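Local coordinates for protein glycoside hydrolase, family 11\:clostridium cellulosome enzyme, dockerin type i\:polysaccharide (Clostridium thermocellum, PDB 2C71) that probably removes acetyl groups from acetylated xylan as a metal-dependent family 4 carbohydrate esterase, aiding plant cell-wall breakdown, at residues 119-124 with 149-154; 115-120 with 196-201; 15-20 with 48-53. All coordinates share one frame; numbering follows the deposited sequence.

Interactions 1 and 2 share strand 119-120: residues 115-120 rest on the C-terminal segment 196-201, and the chain then runs inward until 121-124 meet the start of strand 151-155 and Thr150 just before it. Their centres lie about 15 Å apart. Interaction 3 is separate, joining the start of helix 17-30 to helix 45-56, with its centre about 21 Å from that of interaction 1 and about 26 Å from that of interaction 2, on the opposite side of the chain's centre from the latter. The magnesium ion is bound by Asp13 and His64; the side chain of Leu153 in interaction 1 is about 7 Å from it and that of Pro15 in interaction 3 about 11 Å.

Interaction 1: 119-124 with 149-154; sequences VFVGGL and GTIILL
Leu124 is bonded through both of its backbone polar groups to the strand that carries Ile151 and Leu153. Its N donates to Ile151 O at 2.8 Å, nearly along the C=O axis (164°), and its O accepts from Leu153 N, also at 2.8 Å, the donor tilted from the carbonyl plane. Bonds to the residues before and after Ile152 are the pattern of a parallel bridge, but the touching parts, 121-124 and 150-153, run 93° apart and the pairing stays single. Gly123 CA sits 3.1 Å from Ile151 O; a beta carbon here would run into that oxygen, and the backbone angles of Gly123 also call for glycine. Beside the bridge, Leu124 CB meets Thr150 CG2 at 3.9 Å. With OG1 beside the backbone N (chi1 -62°), where it is hydrogen-bonded with Arg147 N, the methyl CG2 lies anti to the N of Thr150 and faces Leu124. In the NodB-type fold, a distorted beta/alpha barrel, strand 151-155 pairs in parallel with strand 6-12, and the chain leaving strand 119-120 comes in across its side. Leu153 presents CD1 to Gly122 O at 3.7 Å, and its side chain lies about 7 Å from the magnesium ion. Val121 and Ile151, branched residues well suited to extended chain, cross at about a right angle, Val121 CG1 to Ile151 CD1 at 3.9 Å. Behind them Leu185 of helix 185-192 touches both, and Leu188 adds to the cover of Ile151. Farther out, Gly123 N is held by Asn205 OD1, while Gly122 has backbone bonds with Tyr204 and Val121 with Phe101.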
ATOM      1  N   VAL A 119      -2.246  -1.418 -12.298  1.00  6.99           N
ATOM      2  CA  VAL A 119      -2.714  -2.706 -11.768  1.00  6.83           C
ATOM      3  C   VAL A 119      -3.434  -2.448 -10.433  1.00  6.20           C
ATOM      4  O   VAL A 119      -2.875  -1.787  -9.554  1.00  6.43           O
ATOM      5  CB  VAL A 119      -1.557  -3.675 -11.617  1.00  7.30           C
ATOM      6  CG1 VAL A 119      -2.008  -4.925 -10.882  1.00  7.97           C
ATOM      7  CG2 VAL A 119      -0.988  -4.039 -13.017  1.00  8.84           C
ATOM      8  N   PHE A 120      -4.659  -2.940 -10.301  1.00  6.03           N
ATOM      9  CA  PHE A 120      -5.475  -2.744  -9.119  1.00  5.66           C
ATOM     10  C   PHE A 120      -5.129  -3.781  -8.049  1.00  5.96           C
ATOM     11  O   PHE A 120      -5.110  -4.990  -8.323  1.00  6.58           O
ATOM     12  CB  PHE A 120      -6.959  -2.905  -9.422  1.00  6.32           C
ATOM     13  CG  PHE A 120      -7.612  -1.720 -10.111  1.00  6.20           C
ATOM     14  CD1 PHE A 120      -7.101  -1.157 -11.267  1.00  6.91           C
ATOM     15  CD2 PHE A 120      -8.809  -1.224  -9.622  1.00  6.97           C
ATOM     16  CE1 PHE A 120      -7.756  -0.119 -11.928  1.00  8.13           C
ATOM     17  CE2 PHE A 120      -9.475  -0.171 -10.252  1.00  7.29           C
ATOM     18  CZ  PHE A 120      -8.947   0.380 -11.394  1.00  7.19           C
ATOM     19  N   VAL A 121      -4.858  -3.308  -6.837  1.00  5.89           N
ATOM     20  CA  VAL A 121      -4.567  -4.195  -5.717  1.00  6.59           C
ATOM     21  C   VAL A 121      -5.526  -3.953  -4.556  1.00  6.46           C
ATOM     22  O   VAL A 121      -5.874  -2.812  -4.253  1.00  8.48           O
ATOM     23  CB  VAL A 121      -3.119  -4.022  -5.221  1.00  7.35           C
ATOM     24  CG1 VAL A 121      -2.141  -4.614  -6.224  1.00  8.01           C
ATOM     25  CG2 VAL A 121      -2.816  -2.553  -4.974  1.00  8.78           C
ATOM     26  N   GLY A 122      -5.949  -5.035  -3.910  1.00  6.76           N
ATOM     27  CA  GLY A 122      -6.677  -4.940  -2.658  1.00  7.23           C
ATOM     28  C   GLY A 122      -5.889  -5.485  -1.484  1.00  7.72           C
ATOM     29  O   GLY A 122      -4.961  -4.840  -0.994  1.00 10.00           O
ATOM     30  N   GLY A 123      -6.259  -6.678  -1.030  1.00  8.71           N
ATOM     31  CA  GLY A 123      -5.454  -7.415  -0.075  1.00  8.28           C
ATOM     32  C   GLY A 123      -6.214  -7.771   1.189  1.00  7.40           C
ATOM     33  O   GLY A 123      -7.341  -7.346   1.442  1.00 10.09           O
ATOM     34  N   LEU A 124      -5.555  -8.565   2.003  1.00  6.97           N
ATOM     35  CA  LEU A 124      -6.009  -9.015   3.317  1.00  7.46           C
ATOM     36  C   LEU A 124      -6.021  -7.820   4.273  1.00  6.52           C
ATOM     37  O   LEU A 124      -4.993  -7.200   4.484  1.00  7.51           O
ATOM     38  CB  LEU A 124      -5.016 -10.073   3.841  1.00  7.87           C
ATOM     39  CG  LEU A 124      -5.211 -10.573   5.291  1.00  9.02           C
ATOM     40  CD1 LEU A 124      -6.475 -11.439   5.377  1.00 12.58           C
ATOM     41  CD2 LEU A 124      -3.958 -11.325   5.745  1.00 11.43           C
ATOM     42  N   GLY A 149       1.909 -15.495  -1.343  1.00  8.24           N
ATOM     43  CA  GLY A 149       1.369 -14.596  -2.329  1.00  7.93           C
ATOM     44  C   GLY A 149       0.407 -13.523  -1.805  1.00  7.20           C
ATOM     45  O   GLY A 149      -0.020 -12.675  -2.595  1.00  7.85           O
ATOM     46  N   THR A 150       0.091 -13.539  -0.512  1.00  7.05           N
ATOM     47  CA  THR A 150      -0.865 -12.547   0.006  1.00  6.98           C
ATOM     48  C   THR A 150      -0.294 -11.127  -0.097  1.00  6.13           C
ATOM     49  O   THR A 150       0.857 -10.859   0.261  1.00  6.80           O
ATOM     50  CB  THR A 150      -1.180 -12.852   1.465  1.00  7.51           C
ATOM     51  OG1 THR A 150      -1.806 -14.140   1.567  1.00  9.15           O
ATOM     52  CG2 THR A 150      -2.010 -11.800   2.165  1.00  8.68           C
ATOM     53  N   ILE A 151      -1.187 -10.199  -0.468  1.00  6.16           N
ATOM     54  CA  ILE A 151      -0.980  -8.762  -0.321  1.00  5.79           C
ATOM     55  C   ILE A 151      -1.657  -8.356   0.991  1.00  5.51           C
ATOM     56  O   ILE A 151      -2.848  -8.615   1.153  1.00  6.60           O
ATOM     57  CB  ILE A 151      -1.536  -8.004  -1.509  1.00  6.18           C
ATOM     58  CG1 ILE A 151      -0.834  -8.402  -2.820  1.00  6.38           C
ATOM     59  CG2 ILE A 151      -1.489  -6.493  -1.268  1.00  7.06           C
ATOM     60  CD1 ILE A 151      -1.516  -7.852  -4.101  1.00  8.31           C
ATOM     61  N   ILE A 152      -0.907  -7.796   1.924  1.00  5.41           N
ATOM     62  CA  ILE A 152      -1.420  -7.397   3.246  1.00  5.55           C
ATOM     63  C   ILE A 152      -1.736  -5.910   3.194  1.00  4.96           C
ATOM     64  O   ILE A 152      -0.852  -5.099   2.881  1.00  5.96           O
ATOM     65  CB  ILE A 152      -0.350  -7.624   4.326  1.00  6.00           C
ATOM     66  CG1 ILE A 152       0.134  -9.088   4.383  1.00  7.04           C
ATOM     67  CG2 ILE A 152      -0.897  -7.178   5.681  1.00  7.45           C
ATOM     68  CD1 ILE A 152       1.392  -9.265   5.150  1.00  8.86           C
ATOM     69  N   LEU A 153      -2.979  -5.539   3.465  1.00  5.50           N
ATOM     70  CA  LEU A 153      -3.467  -4.154   3.452  1.00  5.42           C
ATOM     71  C   LEU A 153      -3.497  -3.648   4.908  1.00  4.96           C
ATOM     72  O   LEU A 153      -4.351  -4.061   5.709  1.00  6.04           O
ATOM     73  CB  LEU A 153      -4.813  -4.067   2.799  1.00  5.92           C
ATOM     74  CG  LEU A 153      -5.364  -2.651   2.529  1.00  7.42           C
ATOM     75  CD1 LEU A 153      -6.613  -2.773   1.655  1.00  9.00           C
ATOM     76  CD2 LEU A 153      -5.658  -1.819   3.755  1.00  8.97           C
ATOM     77  N   LEU A 154      -2.544  -2.777   5.261  1.00  5.03           N
ATOM     78  CA  LEU A 154      -2.508  -2.023   6.494  1.00  4.46           C
ATOM     79  C   LEU A 154      -2.565  -0.534   6.175  1.00  4.52           C
ATOM     80  O   LEU A 154      -2.517  -0.126   5.025  1.00  5.01           O
ATOM     81  CB  LEU A 154      -1.244  -2.386   7.312  1.00  5.15           C
ATOM     82  CG  LEU A 154      -1.199  -3.816   7.813  1.00  7.18           C
ATOM     83  CD1 LEU A 154       0.194  -4.117   8.402  1.00  8.65           C
ATOM     84  CD2 LEU A 154      -2.309  -4.064   8.885  1.00  9.86           C
TER

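Interaction 2: 115-120 with 196-201; sequences NVDLVF and IDPSVK
Pro198, in the type I beta turn Asp197-Val200 of the C-terminal tail, lies against Asp117, the centre of an inverse gamma turn leading into strand 119-120. Pro198 CB comes 3.5 Å from Asp117 OD1, the two side chains set at a slant. Proline suits the turn's second position because its ring fixes phi. Asp197 secures the same turn: OD1 takes Ser199 N at 2.9 Å, an Asx turn, and Ser199 OG from the same face of the carboxylate. Next to the proline, Val119 CG2 packs on the Asp197 backbone and meets Ile196 CG2 at 3.8 Å; Phe189 of helix 185-192 touches both residues. Lys201 bends back at chi2 (-20°, close to eclipsed), and NZ bonds Pro198 O at 3.1 Å, nearly on the C=O line (170°), as well as Phe113 O. One water links NZ to Asp117 OD1, 2.8 Å from each, and another takes a bond from Phe120 N and gives one to Val200 O. Between these two segments the polar link runs through water rather than direct hydrogen bonds, and Asp117 OD1 and Lys201 NZ, 5.0 Å apart, probably attract each other without forming a salt bridge.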
ATOM      1  N   ASN A 115     -10.745   3.480 -16.708  1.00  8.82           N
ATOM      2  CA  ASN A 115     -10.114   4.791 -16.738  1.00  9.37           C
ATOM      3  C   ASN A 115      -8.856   4.895 -15.889  1.00  8.80           C
ATOM      4  O   ASN A 115      -8.328   6.006 -15.737  1.00 10.49           O
ATOM      5  CB  ASN A 115     -11.153   5.853 -16.379  1.00  9.16           C
ATOM      6  CG  ASN A 115     -12.123   6.081 -17.506  1.00 10.36           C
ATOM      7  OD1 ASN A 115     -11.779   6.726 -18.512  1.00 12.53           O
ATOM      8  ND2 ASN A 115     -13.287   5.506 -17.378  1.00 10.73           N
ATOM      9  N   VAL A 116      -8.368   3.777 -15.366  1.00  8.93           N
ATOM     10  CA  VAL A 116      -7.115   3.729 -14.611  1.00  8.07           C
ATOM     11  C   VAL A 116      -6.210   2.650 -15.240  1.00  8.08           C
ATOM     12  O   VAL A 116      -6.495   1.458 -15.174  1.00  9.98           O
ATOM     13  CB  VAL A 116      -7.356   3.442 -13.131  1.00  8.12           C
ATOM     14  CG1 VAL A 116      -6.004   3.464 -12.355  1.00  8.93           C
ATOM     15  CG2 VAL A 116      -8.346   4.410 -12.474  1.00  8.40           C
ATOM     16  N   ASP A 117      -5.109   3.112 -15.837  1.00  8.79           N
ATOM     17  CA  ASP A 117      -4.116   2.248 -16.482  1.00  9.20           C
ATOM     18  C   ASP A 117      -2.995   1.856 -15.518  1.00  9.25           C
ATOM     19  O   ASP A 117      -1.812   2.074 -15.782  1.00 10.76           O
ATOM     20  CB  ASP A 117      -3.532   2.933 -17.719  1.00 11.70           C
ATOM     21  CG  ASP A 117      -2.829   1.961 -18.645  1.00 12.75           C
ATOM     22  OD1 ASP A 117      -3.298   0.810 -18.770  1.00 15.28           O
ATOM     23  OD2 ASP A 117      -1.806   2.347 -19.249  1.00 17.85           O
ATOM     24  N   LEU A 118      -3.407   1.274 -14.402  1.00  7.64           N
ATOM     25  CA  LEU A 118      -2.543   0.759 -13.344  1.00  6.88           C
ATOM     26  C   LEU A 118      -3.096  -0.569 -12.903  1.00  7.09           C
ATOM     27  O   LEU A 118      -4.286  -0.848 -13.111  1.00  7.67           O
ATOM     28  CB  LEU A 118      -2.547   1.724 -12.103  1.00  7.24           C
ATOM     29  CG  LEU A 118      -2.000   3.138 -12.356  1.00  7.58           C
ATOM     30  CD1 LEU A 118      -2.311   4.088 -11.226  1.00  8.32           C
ATOM     31  CD2 LEU A 118      -0.465   3.156 -12.622  1.00  8.96           C
ATOM     32  N   VAL A 119      -2.246  -1.418 -12.298  1.00  6.99           N
ATOM     33  CA  VAL A 119      -2.714  -2.706 -11.768  1.00  6.83           C
ATOM     34  C   VAL A 119      -3.434  -2.448 -10.433  1.00  6.20           C
ATOM     35  O   VAL A 119      -2.875  -1.787  -9.554  1.00  6.43           O
ATOM     36  CB  VAL A 119      -1.557  -3.675 -11.617  1.00  7.30           C
ATOM     37  CG1 VAL A 119      -2.008  -4.925 -10.882  1.00  7.97           C
ATOM     38  CG2 VAL A 119      -0.988  -4.039 -13.017  1.00  8.84           C
ATOM     39  N   PHE A 120      -4.659  -2.940 -10.301  1.00  6.03           N
ATOM     40  CA  PHE A 120      -5.475  -2.744  -9.119  1.00  5.66           C
ATOM     41  C   PHE A 120      -5.129  -3.781  -8.049  1.00  5.96           C
ATOM     42  O   PHE A 120      -5.110  -4.990  -8.323  1.00  6.58           O
ATOM     43  CB  PHE A 120      -6.959  -2.905  -9.422  1.00  6.32           C
ATOM     44  CG  PHE A 120      -7.612  -1.720 -10.111  1.00  6.20           C
ATOM     45  CD1 PHE A 120      -7.101  -1.157 -11.267  1.00  6.91           C
ATOM     46  CD2 PHE A 120      -8.809  -1.224  -9.622  1.00  6.97           C
ATOM     47  CE1 PHE A 120      -7.756  -0.119 -11.928  1.00  8.13           C
ATOM     48  CE2 PHE A 120      -9.475  -0.171 -10.252  1.00  7.29           C
ATOM     49  CZ  PHE A 120      -8.947   0.380 -11.394  1.00  7.19           C
ATOM     50  N   ILE A 196       3.273  -7.503 -14.880  1.00 10.44           N
ATOM     51  CA  ILE A 196       2.602  -6.362 -14.255  1.00 10.70           C
ATOM     52  C   ILE A 196       1.870  -5.648 -15.395  1.00 10.70           C
ATOM     53  O   ILE A 196       2.431  -4.808 -16.100  1.00 12.68           O
ATOM     54  CB  ILE A 196       3.582  -5.443 -13.523  1.00 10.32           C
ATOM     55  CG1 ILE A 196       4.358  -6.241 -12.471  1.00  9.92           C
ATOM     56  CG2 ILE A 196       2.819  -4.300 -12.866  1.00 11.72           C
ATOM     57  CD1 ILE A 196       5.529  -5.512 -11.898  1.00 12.22           C
ATOM     58  N   ASP A 197       0.634  -6.067 -15.625  1.00 10.46           N
ATOM     59  CA  ASP A 197      -0.097  -5.757 -16.836  1.00 10.74           C
ATOM     60  C   ASP A 197      -1.409  -5.043 -16.509  1.00  9.96           C
ATOM     61  O   ASP A 197      -2.388  -5.687 -16.104  1.00 10.43           O
ATOM     62  CB  ASP A 197      -0.399  -7.047 -17.610  1.00 12.41           C
ATOM     63  CG  ASP A 197      -1.120  -6.799 -18.918  1.00 13.88           C
ATOM     64  OD1 ASP A 197      -1.444  -5.625 -19.261  1.00 14.84           O
ATOM     65  OD2 ASP A 197      -1.348  -7.815 -19.650  1.00 19.93           O
ATOM     66  N   PRO A 198      -1.463  -3.714 -16.696  1.00  9.87           N
ATOM     67  CA  PRO A 198      -2.633  -2.945 -16.360  1.00 10.88           C
ATOM     68  C   PRO A 198      -3.830  -3.191 -17.264  1.00 11.35           C
ATOM     69  O   PRO A 198      -4.883  -2.658 -17.001  1.00 14.28           O
ATOM     70  CB  PRO A 198      -2.063  -1.487 -16.362  1.00 11.51           C
ATOM     71  CG  PRO A 198      -1.032  -1.585 -17.391  1.00 13.00           C
ATOM     72  CD  PRO A 198      -0.370  -2.851 -17.160  1.00 11.69           C
ATOM     73  N   SER A 199      -3.649  -3.989 -18.310  1.00 11.08           N
ATOM     74  CA  SER A 199      -4.763  -4.416 -19.150  1.00 12.04           C
ATOM     75  C   SER A 199      -5.592  -5.492 -18.458  1.00 12.27           C
ATOM     76  O   SER A 199      -6.683  -5.837 -18.912  1.00 13.87           O
ATOM     77  CB  SER A 199      -4.250  -4.931 -20.497  1.00 14.05           C
ATOM     78  OG  SER A 199      -3.803  -6.271 -20.393  1.00 16.84           O
ATOM     79  N   VAL A 200      -5.071  -6.016 -17.353  1.00 11.99           N
ATOM     80  CA  VAL A 200      -5.854  -6.878 -16.474  1.00 12.66           C
ATOM     81  C   VAL A 200      -6.842  -6.071 -15.639  1.00 11.96           C
ATOM     82  O   VAL A 200      -6.447  -5.302 -14.763  1.00 14.05           O
ATOM     83  CB  VAL A 200      -4.948  -7.696 -15.533  1.00 12.99           C
ATOM     84  CG1 VAL A 200      -5.790  -8.501 -14.556  1.00 15.61           C
ATOM     85  CG2 VAL A 200      -4.035  -8.608 -16.339  1.00 12.68           C
ATOM     86  N   LYS A 201      -8.130  -6.251 -15.916  1.00 12.47           N
ATOM     87  CA  LYS A 201      -9.174  -5.485 -15.246  1.00 11.54           C
ATOM     88  C   LYS A 201      -9.758  -6.258 -14.067  1.00 11.60           C
ATOM     89  O   LYS A 201     -10.971  -6.451 -13.976  1.00 14.27           O
ATOM     90  CB  LYS A 201     -10.282  -5.109 -16.231  1.00 11.91           C
ATOM     91  CG  LYS A 201      -9.968  -3.888 -17.081  1.00 12.52           C
ATOM     92  CD  LYS A 201      -8.878  -3.041 -16.447  1.00 12.81           C
ATOM     93  CE  LYS A 201      -8.268  -2.080 -17.456  1.00 12.02           C
ATOM     94  NZ  LYS A 201      -7.462  -1.017 -16.794  1.00 11.64           N
TER
HETATM   95  O   HOH W   1      -5.994   0.260 -18.803  1.00 17.14           O
HETATM   96  O   HOH W   2      -6.327  -2.326 -14.390  1.00 11.95           O
HETATM   97  O   HOH W   3      -5.485  -4.932 -12.200  1.00 12.52           O

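Interaction 3: 15-20 with 48-53; sequences PDNVLT and AAIIRR
Ile50 reaches from helix 45-56 over the first turn of helix 17-30 and touches Pro15, Asn17 and Thr20. Its CG1 is anti to the backbone N (chi1 -159°), on the branch that ends in CD1; this methyl stands 3.8 Å from Thr20 CB and 3.7 Å from Asn17 O. The other branch, CG2, meets Pro15 CB at 4.0 Å and also touches the amide end of Asn17. A beta-branched residue thus touches the proline and amide with one branch and the helix turn with the other. Ile51 follows, approaching the proline ring obliquely, with CD1 at 3.8 Å from Pro15 CG. Pro15, entered through a cis peptide, offers a compact apolar ring just where the chain turns into the helix. That turn is well secured: Asp16 is the N-cap, OD1 accepting from Leu19 N at 2.9 Å and weakly from Val18 N, and its own N gives a nearly straight bond to Thr20 OG1 at 2.8 Å. Thr20 OG1 is bonded to Asp156 OD2 as well, and Asp16 OD2 forms a salt bridge with Arg42. Farther along, Arg53 extends to Asp25 and Asp28 of helix 17-30 in salt bridges. Helix 45-56 therefore lies beside helix 17-30, which follows strand 6-12, while Tyr93 and Ala94 at the end of helix 76-94 pack on Ile51.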
ATOM      1  N   PRO A  15       1.350  10.095   2.706  1.00  5.15           N
ATOM      2  CA  PRO A  15       2.305  10.140   3.812  1.00  5.29           C
ATOM      3  C   PRO A  15       1.935  11.107   4.911  1.00  5.49           C
ATOM      4  O   PRO A  15       1.319  12.150   4.659  1.00  6.57           O
ATOM      5  CB  PRO A  15       3.571  10.687   3.086  1.00  6.48           C
ATOM      6  CG  PRO A  15       3.011  11.578   2.015  1.00  6.65           C
ATOM      7  CD  PRO A  15       1.836  10.821   1.497  1.00  5.83           C
ATOM      8  N   ASP A  16       2.395  10.797   6.107  1.00  5.69           N
ATOM      9  CA  ASP A  16       2.350  11.715   7.253  1.00  5.77           C
ATOM     10  C   ASP A  16       3.721  11.715   7.879  1.00  5.25           C
ATOM     11  O   ASP A  16       4.244  10.653   8.221  1.00  5.91           O
ATOM     12  CB  ASP A  16       1.284  11.226   8.234  1.00  6.73           C
ATOM     13  CG  ASP A  16       1.104  12.120   9.443  1.00  7.24           C
ATOM     14  OD1 ASP A  16       1.917  12.084  10.370  1.00 11.80           O
ATOM     15  OD2 ASP A  16       0.120  12.874   9.436  1.00 10.73           O
ATOM     16  N   ASN A  17       4.366  12.876   7.982  1.00  5.37           N
ATOM     17  CA  ASN A  17       5.738  12.924   8.501  1.00  5.33           C
ATOM     18  C   ASN A  17       5.888  12.180   9.810  1.00  5.85           C
ATOM     19  O   ASN A  17       6.896  11.512  10.009  1.00  8.96           O
ATOM     20  CB  ASN A  17       6.227  14.333   8.649  1.00  5.65           C
ATOM     21  CG  ASN A  17       6.538  15.013   7.337  1.00  6.38           C
ATOM     22  OD1 ASN A  17       6.282  16.274   7.197  1.00  8.61           O
ATOM     23  ND2 ASN A  17       7.080  14.324   6.400  1.00  6.09           N
ATOM     24  N   VAL A  18       4.957  12.292  10.727  1.00  5.15           N
ATOM     25  CA  VAL A  18       5.054  11.630  12.004  1.00  6.03           C
ATOM     26  C   VAL A  18       4.666  10.168  11.911  1.00  5.77           C
ATOM     27  O   VAL A  18       5.454   9.243  12.240  1.00  6.56           O
ATOM     28  CB  VAL A  18       4.236  12.349  13.098  1.00  7.23           C
ATOM     29  CG1 VAL A  18       4.356  11.577  14.414  1.00  8.59           C
ATOM     30  CG2 VAL A  18       4.747  13.785  13.268  1.00  8.59           C
ATOM     31  N   LEU A  19       3.455   9.867  11.447  1.00  5.49           N
ATOM     32  CA  LEU A  19       2.956   8.498  11.515  1.00  5.68           C
ATOM     33  C   LEU A  19       3.674   7.556  10.509  1.00  5.06           C
ATOM     34  O   LEU A  19       3.937   6.405  10.830  1.00  5.80           O
ATOM     35  CB  LEU A  19       1.429   8.414  11.312  1.00  5.69           C
ATOM     36  CG  LEU A  19       0.624   8.528  12.628  1.00  9.77           C
ATOM     37  CD1 LEU A  19       0.755   9.860  13.294  1.00 12.18           C
ATOM     38  CD2 LEU A  19      -0.815   8.125  12.388  1.00 10.28           C
ATOM     39  N   THR A  20       3.965   8.052   9.315  1.00  5.05           N
ATOM     40  CA  THR A  20       4.647   7.227   8.325  1.00  5.30           C
ATOM     41  C   THR A  20       6.048   6.897   8.789  1.00  5.16           C
ATOM     42  O   THR A  20       6.559   5.796   8.575  1.00  5.87           O
ATOM     43  CB  THR A  20       4.628   7.891   6.952  1.00  5.45           C
ATOM     44  OG1 THR A  20       3.264   8.141   6.574  1.00  5.41           O
ATOM     45  CG2 THR A  20       5.353   7.057   5.902  1.00  6.52           C
ATOM     46  N   ALA A  48       7.992  15.750   1.048  1.00  5.93           N
ATOM     47  CA  ALA A  48       8.899  15.297  -0.010  1.00  6.65           C
ATOM     48  C   ALA A  48       9.990  14.384   0.520  1.00  5.97           C
ATOM     49  O   ALA A  48      10.296  13.355  -0.111  1.00  6.79           O
ATOM     50  CB  ALA A  48       9.539  16.523  -0.703  1.00  7.65           C
ATOM     51  N   ALA A  49      10.616  14.769   1.608  1.00  6.50           N
ATOM     52  CA  ALA A  49      11.740  13.971   2.110  1.00  7.10           C
ATOM     53  C   ALA A  49      11.308  12.582   2.552  1.00  5.66           C
ATOM     54  O   ALA A  49      12.048  11.611   2.358  1.00  6.19           O
ATOM     55  CB  ALA A  49      12.463  14.672   3.244  1.00  9.59           C
ATOM     56  N   ILE A  50      10.131  12.454   3.170  1.00  5.48           N
ATOM     57  CA  ILE A  50       9.693  11.146   3.621  1.00  5.18           C
ATOM     58  C   ILE A  50       9.276  10.262   2.458  1.00  4.79           C
ATOM     59  O   ILE A  50       9.497   9.062   2.443  1.00  5.39           O
ATOM     60  CB  ILE A  50       8.639  11.207   4.738  1.00  5.88           C
ATOM     61  CG1 ILE A  50       8.622   9.891   5.485  1.00  6.82           C
ATOM     62  CG2 ILE A  50       7.292  11.649   4.248  1.00  6.66           C
ATOM     63  CD1 ILE A  50       7.874   9.918   6.799  1.00  9.31           C
ATOM     64  N   ILE A  51       8.680  10.867   1.436  1.00  5.18           N
ATOM     65  CA  ILE A  51       8.386  10.151   0.165  1.00  5.15           C
ATOM     66  C   ILE A  51       9.691   9.643  -0.431  1.00  5.02           C
ATOM     67  O   ILE A  51       9.791   8.484  -0.854  1.00  5.91           O
ATOM     68  CB  ILE A  51       7.608  11.110  -0.778  1.00  6.37           C
ATOM     69  CG1 ILE A  51       6.152  11.228  -0.328  1.00  6.49           C
ATOM     70  CG2 ILE A  51       7.725  10.737  -2.228  1.00  7.30           C
ATOM     71  CD1 ILE A  51       5.282  10.016  -0.653  1.00  7.76           C
ATOM     72  N   ARG A  52      10.724  10.494  -0.468  1.00  5.19           N
ATOM     73  CA  ARG A  52      11.996  10.087  -1.036  0.50  5.50           C
ATOM     74  C   ARG A  52      12.656   9.024  -0.163  1.00  5.28           C
ATOM     75  O   ARG A  52      13.306   8.103  -0.699  1.00  6.13           O
ATOM     76  CB  ARG A  52      12.865  11.342  -1.296  0.50  6.36           C
ATOM     77  CG  ARG A  52      14.128  11.121  -2.122  0.50  7.68           C
ATOM     78  CD  ARG A  52      13.919  10.543  -3.499  0.50 12.00           C
ATOM     79  NE  ARG A  52      13.535  11.483  -4.554  0.50 15.35           N
ATOM     80  CZ  ARG A  52      14.144  11.593  -5.753  0.50 16.38           C
ATOM     81  NH1 ARG A  52      15.215  10.876  -6.091  0.50 18.30           N
ATOM     82  NH2 ARG A  52      13.642  12.382  -6.671  0.50 17.72           N
ATOM     83  N   ARG A  53      12.518   9.139   1.158  1.00  5.42           N
ATOM     84  CA  ARG A  53      13.023   8.114   2.050  1.00  6.01           C
ATOM     85  C   ARG A  53      12.474   6.745   1.687  1.00  5.60           C
ATOM     86  O   ARG A  53      13.192   5.729   1.781  1.00  6.39           O
ATOM     87  CB  ARG A  53      12.648   8.452   3.509  1.00  6.39           C
ATOM     88  CG  ARG A  53      13.092   7.422   4.532  1.00  6.59           C
ATOM     89  CD  ARG A  53      12.784   7.839   5.946  1.00  6.85           C
ATOM     90  NE  ARG A  53      13.041   6.731   6.856  1.00  7.64           N
ATOM     91  CZ  ARG A  53      12.706   6.705   8.140  1.00  7.91           C
ATOM     92  NH1 ARG A  53      11.986   7.662   8.686  1.00 10.07           N
ATOM     93  NH2 ARG A  53      13.026   5.633   8.879  1.00  9.29           N
TER